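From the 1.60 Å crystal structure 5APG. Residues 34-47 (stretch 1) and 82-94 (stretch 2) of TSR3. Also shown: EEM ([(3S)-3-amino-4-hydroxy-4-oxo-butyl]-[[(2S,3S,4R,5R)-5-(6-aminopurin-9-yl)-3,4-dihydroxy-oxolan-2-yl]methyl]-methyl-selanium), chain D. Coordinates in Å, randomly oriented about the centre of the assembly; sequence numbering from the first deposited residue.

Stretch 1, residues 34-47: SIKALPSGSIILDP
Stretch 2 (82-94) KFIRGKFIRRRLP

Two stretches of one TSR3 chain pair as parallel strands, 43-45 beside 89-91, axes 4.7 Å apart at closest and inclined by 33°; together they bury 1001 Å². Register is Ile43-Ile89, Ile44-Arg90 and Leu45-Arg91, with CA-CA distances of 4.7, 5.0 and 5.2 Å. Stretch 1 opens extended at Ser34, then takes helical phi/psi at 35-37, without regular helix bonds. Ile35 (chi1 m, chi2 t) points toward stretch 2, its CD1 3.6 Å from Phe83 CB and its CG2 3.8 Å from Ile84 CG2, an apolar patch ahead of the strands. Leu38 (m, t) sets CB 3.7 Å from Phe88 CZ, at the ring edge.

The extended Lys87 side chain (t, t, t, then p) brings its ammonium to this loop: NZ donates to Leu38 O at 2.8 Å, to Ser40 OG at 2.5 Å and weakly to Lys36 O at 3.4 Å. One cationic group thus ties together carbonyls and a hydroxyl of the segment leading into the strand. Pro39 to Ser42 form a type II turn, with Gly41 at phi/psi 80/3, a positive phi that favours glycine. Ser42 (chi1 p) closes the turn, OG donating to Pro39 O at 2.6 Å, while the same OG lies 3.4 Å from Phe88 CD1 at the ring edge.

The backbone ladder starts as Gly41 N donates to Lys87 O (2.9 Å) and continues with Ile89 N to Ser42 O (2.9 Å), Ile44 N to Ile89 O (3.0 Å), Arg91 N to Ile44 O (3.0 Å) and Asp46 N to Arg91 O (2.9 Å). Ile89 and Arg91 each give both N and O, as Ile44 does across from them, the alternation expected of parallel strands. Ile43 (m, m) and Leu45 (m, t) share a face with Ile89 and Arg91; Ile43 CD1 meets Ile89 CG2 (m, t) at 3.6 Å. Ile44 (t, t) points to the other face, with Arg90. Ile44 CD1 sits over one face of the Phe88 ring (chi1 m), 4.0 Å from the centroid and 8° off the normal, a CH-pi contact, and also 3.9 Å from Ile84 CD1 (p, t). Leu45 CD2 lies 4.3 Å from Leu93 CD2 (m, t).

Beyond the strand, Asp46 (chi1 t) forms a salt bridge with Arg90 (m, t, p, chi4 177°): Asp46 OD2 accepts from Arg90 NH2 at 2.7 Å and NE at 2.9 Å, in line with the guanidinium edge. The ligand's adenine reaches both stretches: Leu93 N donates to EEM N1 at 3.1 Å, and Pro47 N lies 3.6 Å from EEM C2.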

# COMPACT_ATOMS: atom_id res chain seq x y z
N SER A 34 -7.65 -5.27 16.37
CA SER A 34 -8.60 -5.95 15.50
C SER A 34 -8.94 -5.11 14.28
O SER A 34 -8.67 -3.91 14.25
CB SER A 34 -9.89 -6.28 16.26
OG SER A 34 -10.60 -5.09 16.57
N ILE A 35 -9.53 -5.74 13.27
CA ILE A 35 -9.97 -5.02 12.08
C ILE A 35 -11.09 -4.04 12.47
O ILE A 35 -11.18 -2.94 11.92
CB ILE A 35 -10.46 -5.99 10.98
CG1 ILE A 35 -9.25 -6.67 10.33
CG2 ILE A 35 -11.25 -5.26 9.91
CD1 ILE A 35 -9.62 -7.81 9.40
N LYS A 36 -11.90 -4.44 13.44
CA LYS A 36 -12.98 -3.58 13.93
C LYS A 36 -12.44 -2.30 14.58
O LYS A 36 -13.13 -1.28 14.62
CB LYS A 36 -13.84 -4.35 14.94
N ALA A 37 -11.20 -2.36 15.07
CA ALA A 37 -10.60 -1.23 15.76
C ALA A 37 -10.00 -0.21 14.78
O ALA A 37 -9.69 0.92 15.16
CB ALA A 37 -9.53 -1.71 16.73
N LEU A 38 -9.84 -0.61 13.52
CA LEU A 38 -9.41 0.32 12.48
C LEU A 38 -10.50 1.38 12.32
O LEU A 38 -11.68 1.08 12.47
CB LEU A 38 -9.15 -0.40 11.16
CG LEU A 38 -7.95 -1.35 11.08
CD1 LEU A 38 -8.02 -2.20 9.82
CD2 LEU A 38 -6.63 -0.57 11.12
N PRO A 39 -10.11 2.63 12.04
CA PRO A 39 -11.11 3.72 11.98
C PRO A 39 -12.10 3.59 10.83
O PRO A 39 -11.70 3.47 9.68
CB PRO A 39 -10.24 4.98 11.81
CG PRO A 39 -8.93 4.49 11.29
CD PRO A 39 -8.74 3.13 11.90
N SER A 40 -13.39 3.64 11.14
CA SER A 40 -14.43 3.61 10.11
C SER A 40 -14.35 4.87 9.24
O SER A 40 -14.07 5.96 9.74
CB SER A 40 -15.82 3.50 10.74
OG SER A 40 -16.03 2.21 11.28
N GLY A 41 -14.60 4.71 7.95
CA GLY A 41 -14.60 5.85 7.05
C GLY A 41 -13.21 6.29 6.64
O GLY A 41 -13.06 7.29 5.93
N SER A 42 -12.20 5.56 7.08
CA SER A 42 -10.83 5.82 6.66
C SER A 42 -10.59 5.23 5.28
O SER A 42 -11.35 4.37 4.82
CB SER A 42 -9.82 5.25 7.66
OG SER A 42 -9.96 3.84 7.79
N ILE A 43 -9.55 5.70 4.61
CA ILE A 43 -9.00 4.98 3.46
C ILE A 43 -8.38 3.69 3.96
O ILE A 43 -7.56 3.72 4.89
CB ILE A 43 -7.92 5.80 2.72
CG1 ILE A 43 -8.47 7.14 2.23
CG2 ILE A 43 -7.34 4.99 1.56
CD1 ILE A 43 -9.52 7.00 1.14
N ILE A 44 -8.75 2.56 3.37
CA ILE A 44 -7.99 1.34 3.64
C ILE A 44 -7.33 0.87 2.35
O ILE A 44 -7.97 0.77 1.30
CB ILE A 44 -8.86 0.20 4.26
CG1 ILE A 44 -7.95 -0.89 4.84
CG2 ILE A 44 -9.84 -0.42 3.25
CD1 ILE A 44 -8.68 -1.96 5.64
N LEU A 45 -6.03 0.65 2.43
CA LEU A 45 -5.33 0.06 1.30
C LEU A 45 -5.81 -1.37 1.16
O LEU A 45 -5.97 -2.09 2.15
CB LEU A 45 -3.81 0.13 1.48
CG LEU A 45 -3.22 1.55 1.53
CD1 LEU A 45 -1.70 1.48 1.51
CD2 LEU A 45 -3.73 2.41 0.39
N ASP A 46 -6.07 -1.77 -0.07
CA ASP A 46 -6.62 -3.09 -0.34
C ASP A 46 -6.22 -3.48 -1.75
O ASP A 46 -6.77 -2.96 -2.72
CB ASP A 46 -8.15 -3.08 -0.18
CG ASP A 46 -8.77 -4.46 -0.34
OD1 ASP A 46 -8.15 -5.36 -0.95
OD2 ASP A 46 -9.91 -4.63 0.13
N PRO A 47 -5.25 -4.40 -1.87
CA PRO A 47 -4.76 -4.82 -3.19
C PRO A 47 -5.77 -5.65 -3.99
O PRO A 47 -5.52 -5.88 -5.17
CB PRO A 47 -3.52 -5.64 -2.85
CG PRO A 47 -3.84 -6.24 -1.51
CD PRO A 47 -4.61 -5.16 -0.78
N LYS A 82 -12.64 -11.35 2.72
CA LYS A 82 -13.60 -11.89 3.68
C LYS A 82 -13.87 -11.00 4.89
O LYS A 82 -14.91 -11.15 5.53
CB LYS A 82 -13.14 -13.28 4.15
CG LYS A 82 -13.13 -14.34 3.06
CD LYS A 82 -13.30 -15.74 3.63
CE LYS A 82 -12.22 -16.08 4.65
NZ LYS A 82 -12.19 -17.53 4.96
N PHE A 83 -12.98 -10.08 5.21
CA PHE A 83 -13.10 -9.39 6.50
C PHE A 83 -13.26 -7.86 6.46
O PHE A 83 -13.38 -7.24 7.51
CB PHE A 83 -11.90 -9.74 7.38
CG PHE A 83 -11.80 -11.20 7.70
CD1 PHE A 83 -12.56 -11.77 8.70
CD2 PHE A 83 -10.93 -12.02 6.99
CE1 PHE A 83 -12.47 -13.11 9.00
CE2 PHE A 83 -10.83 -13.37 7.28
CZ PHE A 83 -11.60 -13.92 8.28
N ILE A 84 -13.27 -7.25 5.28
CA ILE A 84 -13.57 -5.82 5.23
C ILE A 84 -14.69 -5.50 4.24
O ILE A 84 -14.53 -5.63 3.03
CB ILE A 84 -12.31 -4.97 4.90
CG1 ILE A 84 -11.56 -5.52 3.70
CG2 ILE A 84 -11.37 -4.92 6.10
CD1 ILE A 84 -10.31 -4.74 3.36
N ARG A 85 -15.83 -5.10 4.80
CA ARG A 85 -17.02 -4.80 4.01
C ARG A 85 -17.71 -3.52 4.50
O ARG A 85 -18.10 -3.43 5.66
CB ARG A 85 -18.01 -5.97 4.08
CG ARG A 85 -17.70 -7.13 3.15
CD ARG A 85 -18.04 -8.45 3.83
NE ARG A 85 -17.75 -9.61 2.99
CZ ARG A 85 -18.55 -10.66 2.86
NH1 ARG A 85 -19.71 -10.69 3.51
NH2 ARG A 85 -18.20 -11.67 2.07
N GLY A 86 -17.84 -2.54 3.61
CA GLY A 86 -18.63 -1.35 3.90
C GLY A 86 -18.01 -0.33 4.84
O GLY A 86 -18.26 0.87 4.71
N LYS A 87 -17.19 -0.80 5.77
CA LYS A 87 -16.65 0.04 6.84
C LYS A 87 -15.65 1.10 6.33
O LYS A 87 -15.50 2.16 6.95
CB LYS A 87 -15.98 -0.87 7.88
CG LYS A 87 -15.18 -0.19 8.98
CD LYS A 87 -14.76 -1.23 10.02
CE LYS A 87 -13.79 -0.66 11.06
NZ LYS A 87 -14.39 0.38 11.95
N PHE A 88 -15.00 0.81 5.22
CA PHE A 88 -13.89 1.63 4.74
C PHE A 88 -14.09 2.19 3.33
O PHE A 88 -15.00 1.78 2.61
CB PHE A 88 -12.59 0.83 4.73
CG PHE A 88 -12.25 0.20 6.05
CD1 PHE A 88 -11.61 0.92 7.04
CD2 PHE A 88 -12.56 -1.13 6.29
CE1 PHE A 88 -11.30 0.34 8.25
CE2 PHE A 88 -12.25 -1.72 7.50
CZ PHE A 88 -11.61 -0.99 8.48
N ILE A 89 -13.21 3.11 2.95
CA ILE A 89 -13.05 3.50 1.56
C ILE A 89 -11.87 2.70 0.99
O ILE A 89 -10.71 3.04 1.21
CB ILE A 89 -12.81 5.01 1.41
CG1 ILE A 89 -14.04 5.78 1.93
CG2 ILE A 89 -12.56 5.38 -0.05
CD1 ILE A 89 -13.77 7.25 2.20
N ARG A 90 -12.20 1.63 0.27
CA ARG A 90 -11.21 0.65 -0.16
C ARG A 90 -10.54 1.07 -1.46
O ARG A 90 -11.21 1.31 -2.46
CB ARG A 90 -11.86 -0.72 -0.32
CG ARG A 90 -12.54 -1.24 0.94
CD ARG A 90 -13.40 -2.47 0.66
NE ARG A 90 -12.60 -3.64 0.32
CZ ARG A 90 -13.11 -4.85 0.09
NH1 ARG A 90 -14.42 -5.05 0.17
NH2 ARG A 90 -12.30 -5.87 -0.21
N ARG A 91 -9.21 1.15 -1.43
CA ARG A 91 -8.45 1.58 -2.60
C ARG A 91 -7.20 0.72 -2.81
O ARG A 91 -6.45 0.48 -1.86
CB ARG A 91 -8.03 3.05 -2.47
CG ARG A 91 -9.19 4.05 -2.45
CD ARG A 91 -9.95 4.06 -3.79
NE ARG A 91 -11.00 5.08 -3.83
CZ ARG A 91 -12.26 4.88 -3.47
NH1 ARG A 91 -12.66 3.69 -3.04
NH2 ARG A 91 -13.14 5.88 -3.54
N ARG A 92 -6.98 0.27 -4.04
CA ARG A 92 -5.69 -0.34 -4.36
C ARG A 92 -4.72 0.78 -4.67
O ARG A 92 -5.13 1.91 -4.91
CB ARG A 92 -5.80 -1.31 -5.55
CG ARG A 92 -6.14 -0.65 -6.90
CD ARG A 92 -5.92 -1.64 -8.05
NE ARG A 92 -6.28 -1.11 -9.36
CZ ARG A 92 -5.46 -0.42 -10.15
NH1 ARG A 92 -4.23 -0.13 -9.74
NH2 ARG A 92 -5.87 0.01 -11.34
N LEU A 93 -3.43 0.47 -4.66
CA LEU A 93 -2.46 1.43 -5.13
C LEU A 93 -2.38 1.33 -6.64
O LEU A 93 -2.56 0.25 -7.20
CB LEU A 93 -1.08 1.18 -4.51
CG LEU A 93 -0.96 1.55 -3.04
CD1 LEU A 93 0.34 1.00 -2.50
CD2 LEU A 93 -1.04 3.06 -2.85
N PRO A 94 -2.14 2.46 -7.31
CA PRO A 94 -1.80 2.41 -8.73
C PRO A 94 -0.52 1.60 -8.92
O PRO A 94 0.25 1.44 -7.97
CB PRO A 94 -1.61 3.88 -9.12
CG PRO A 94 -1.42 4.60 -7.85
CD PRO A 94 -2.19 3.84 -6.81
C2 EEM D . -2.78 -1.78 -2.09
N3 EEM D . -2.19 -2.09 -0.97
C4 EEM D . -1.00 -2.67 -0.99
C1' EEM D . -0.32 -2.93 1.42
C2' EEM D . -1.51 -3.84 1.81
C3' EEM D . -0.87 -5.03 2.14
C4' EEM D . 0.32 -4.77 2.71
C5' EEM D . 1.41 -5.70 2.32
O EEM D . 6.10 -5.53 4.51
C EEM D . 6.18 -6.69 4.83
OXT EEM D . 6.82 -7.02 5.81
CA EEM D . 5.45 -7.75 4.04
N EEM D . 5.88 -9.03 4.51
CB EEM D . 3.96 -7.51 4.29
CG EEM D . 3.04 -8.23 3.33
SE EEM D . 1.25 -7.38 3.30
CE EEM D . 0.01 -8.45 2.27
O4' EEM D . 0.71 -3.39 2.00
O3' EEM D . -1.75 -5.96 2.88
O2' EEM D . -1.99 -3.23 3.01
N9 EEM D . -0.16 -3.10 -0.05
C8 EEM D . 0.88 -3.61 -0.69
N7 EEM D . 0.73 -3.53 -1.99
C5 EEM D . -0.45 -2.94 -2.23
N1 EEM D . -2.30 -2.02 -3.29
C6 EEM D . -1.15 -2.59 -3.42
N6 EEM D . -0.61 -2.87 -4.70